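Fibronectin-binding protein (Streptococcus pyogenes, PDB 5A0L) is a surface adhesin whose N-terminal domain carries an internal thioester that mediates covalent attachment to the host. Local coordinates at residues N110-M115 with T179-I184. Residues are numbered along the deposited sequence; the frame is centred on the assembly and turned at random. Where two conformers were deposited one is given.
Sequences NANGFM and TAANKI
Asn112 turns both polar atoms of its carboxamide to the backbone N and O of Asn182, which lie nearly in the amide plane, and makes two hydrogen bonds to that one residue. OD1 of Asn112 accepts the backbone N-H of Asn182 at 2.9 Å (163° at the hydrogen), with the donor in the carbonyl plane on a lone pair. ND2 of Asn112 donates to O of Asn182 at 3.0 Å, straighter still at 171°, and that oxygen lies close to the plane of the Asn112 amide. Both polar atoms of one side chain thus read N-H and C=O of a single residue, much as a neighbouring extended strand would, and the two in-plane bonds hold the rotation of the carboxamide. The other N-H of this amide is used as well, since ND2 also bonds Asn105 OD1 on helix 92-105. Asn112 is the third residue of a type I turn running from Asn110 to Gly113 and closed by Gly113 N to Asn110 O; its contact therefore ties the loop before helix 120-135 to the chain just past helix 176-179, at the surface of the helical part of the thioester domain. In return, Asn182 sends ND2 back to the turn, where it meets O of Ala111 at 3.0 Å. This bond is less planar, with the acceptor 21° out of the Asn182 amide plane. A water donates to Asn112 OD1 and accepts from Ala181 N, giving that oxygen a second donor. Ala180 CB packs against the same amide, 3.6 Å from Asn112 ND2.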
loop_
_atom_site.group_PDB
_atom_site.type_symbol
_atom_site.label_atom_id
_atom_site.label_comp_id
_atom_site.label_asym_id
_atom_site.label_seq_id
_atom_site.Cartn_x
_atom_site.Cartn_y
_atom_site.Cartn_z
ATOM N N ASN A 110 6.944 10.121 -0.645
ATOM C CA ASN A 110 6.788 11.148 -1.693
ATOM C C ASN A 110 8.123 11.706 -2.124
ATOM O O ASN A 110 8.298 12.942 -2.270
ATOM C CB ASN A 110 5.864 12.268 -1.198
ATOM C CG ASN A 110 5.549 13.273 -2.277
ATOM O OD1 ASN A 110 5.512 12.934 -3.464
ATOM N ND2 ASN A 110 5.247 14.523 -1.863
ATOM N N ALA A 111 9.097 10.831 -2.406
ATOM C CA ALA A 111 10.491 11.313 -2.465
ATOM C C ALA A 111 10.782 12.223 -3.650
ATOM O O ALA A 111 11.745 13.003 -3.557
ATOM C CB ALA A 111 11.460 10.137 -2.511
ATOM N N ASN A 112 9.989 12.128 -4.715
ATOM C CA ASN A 112 10.187 12.936 -5.903
ATOM C C ASN A 112 9.022 13.872 -6.203
ATOM O O ASN A 112 8.926 14.435 -7.283
ATOM C CB ASN A 112 10.577 12.054 -7.106
ATOM C CG ASN A 112 11.960 11.516 -6.939
ATOM O OD1 ASN A 112 12.934 12.230 -7.204
ATOM N ND2 ASN A 112 12.082 10.271 -6.485
ATOM N N GLY A 113 8.140 14.036 -5.209
ATOM C CA GLY A 113 7.047 14.980 -5.329
ATOM C C GLY A 113 5.860 14.535 -6.107
ATOM O O GLY A 113 4.934 15.320 -6.360
ATOM N N PHE A 114 5.814 13.230 -6.464
ATOM C CA PHE A 114 4.663 12.788 -7.255
ATOM C C PHE A 114 3.322 13.039 -6.572
ATOM O O PHE A 114 2.306 13.225 -7.241
ATOM C CB PHE A 114 4.689 11.304 -7.578
ATOM C CG PHE A 114 5.844 10.840 -8.431
ATOM C CD1 PHE A 114 6.773 11.699 -9.003
ATOM C CD2 PHE A 114 6.012 9.465 -8.607
ATOM C CE1 PHE A 114 7.819 11.193 -9.768
ATOM C CE2 PHE A 114 7.046 8.961 -9.353
ATOM C CZ PHE A 114 7.971 9.829 -9.919
ATOM N N MET A 115 3.344 12.950 -5.230
ATOM C CA MET A 115 2.163 13.115 -4.362
ATOM C C MET A 115 1.815 14.569 -4.044
ATOM O O MET A 115 0.807 14.813 -3.387
ATOM C CB MET A 115 2.334 12.400 -3.001
ATOM C CG MET A 115 2.525 10.881 -2.998
ATOM S SD MET A 115 1.190 9.881 -3.696
ATOM C CE MET A 115 1.866 9.816 -5.351
ATOM N N THR A 179 14.806 7.147 -13.885
ATOM C CA THR A 179 14.567 8.554 -14.151
ATOM C C THR A 179 14.302 9.429 -12.909
ATOM O O THR A 179 14.476 10.661 -12.962
ATOM C CB THR A 179 13.415 8.710 -15.138
ATOM O OG1 THR A 179 12.245 8.119 -14.595
ATOM C CG2 THR A 179 13.720 8.025 -16.454
ATOM N N ALA A 180 13.925 8.833 -11.790
ATOM C CA ALA A 180 13.667 9.610 -10.588
ATOM C C ALA A 180 14.988 10.198 -10.106
ATOM O O ALA A 180 15.992 9.516 -10.029
ATOM C CB ALA A 180 13.076 8.730 -9.528
ATOM N N ALA A 181 14.981 11.483 -9.764
ATOM C CA ALA A 181 16.212 12.082 -9.297
ATOM C C ALA A 181 16.650 11.591 -7.925
ATOM O O ALA A 181 17.834 11.384 -7.646
ATOM C CB ALA A 181 16.086 13.587 -9.312
ATOM N N ASN A 182 15.685 11.491 -7.014
ATOM C CA ASN A 182 15.972 11.054 -5.644
ATOM C C ASN A 182 15.785 9.526 -5.584
ATOM O O ASN A 182 14.679 9.025 -5.784
ATOM C CB ASN A 182 15.082 11.791 -4.655
ATOM C CG ASN A 182 15.328 13.290 -4.665
ATOM O OD1 ASN A 182 16.486 13.745 -4.716
ATOM N ND2 ASN A 182 14.260 14.071 -4.681
ATOM N N LYS A 183 16.883 8.813 -5.344
ATOM C CA LYS A 183 16.928 7.364 -5.357
ATOM C C LYS A 183 16.663 6.792 -3.962
ATOM O O LYS A 183 16.895 7.456 -2.928
ATOM C CB LYS A 183 18.312 6.886 -5.809
ATOM C CG LYS A 183 18.862 7.502 -7.079
ATOM C CD LYS A 183 17.991 7.214 -8.283
ATOM C CE LYS A 183 18.618 7.779 -9.530
ATOM N NZ LYS A 183 17.782 7.554 -10.727
ATOM N N ILE A 184 16.203 5.547 -3.915
ATOM C CA ILE A 184 16.025 4.910 -2.617
ATOM C C ILE A 184 17.354 4.891 -1.845
ATOM O O ILE A 184 18.438 4.709 -2.435
ATOM C CB ILE A 184 15.405 3.490 -2.703
ATOM C CG1 ILE A 184 16.306 2.491 -3.435
ATOM C CG2 ILE A 184 13.992 3.558 -3.289
ATOM C CD1 ILE A 184 15.811 1.039 -3.343
HETATM O O HOH W 1 12.762 13.432 -9.793
#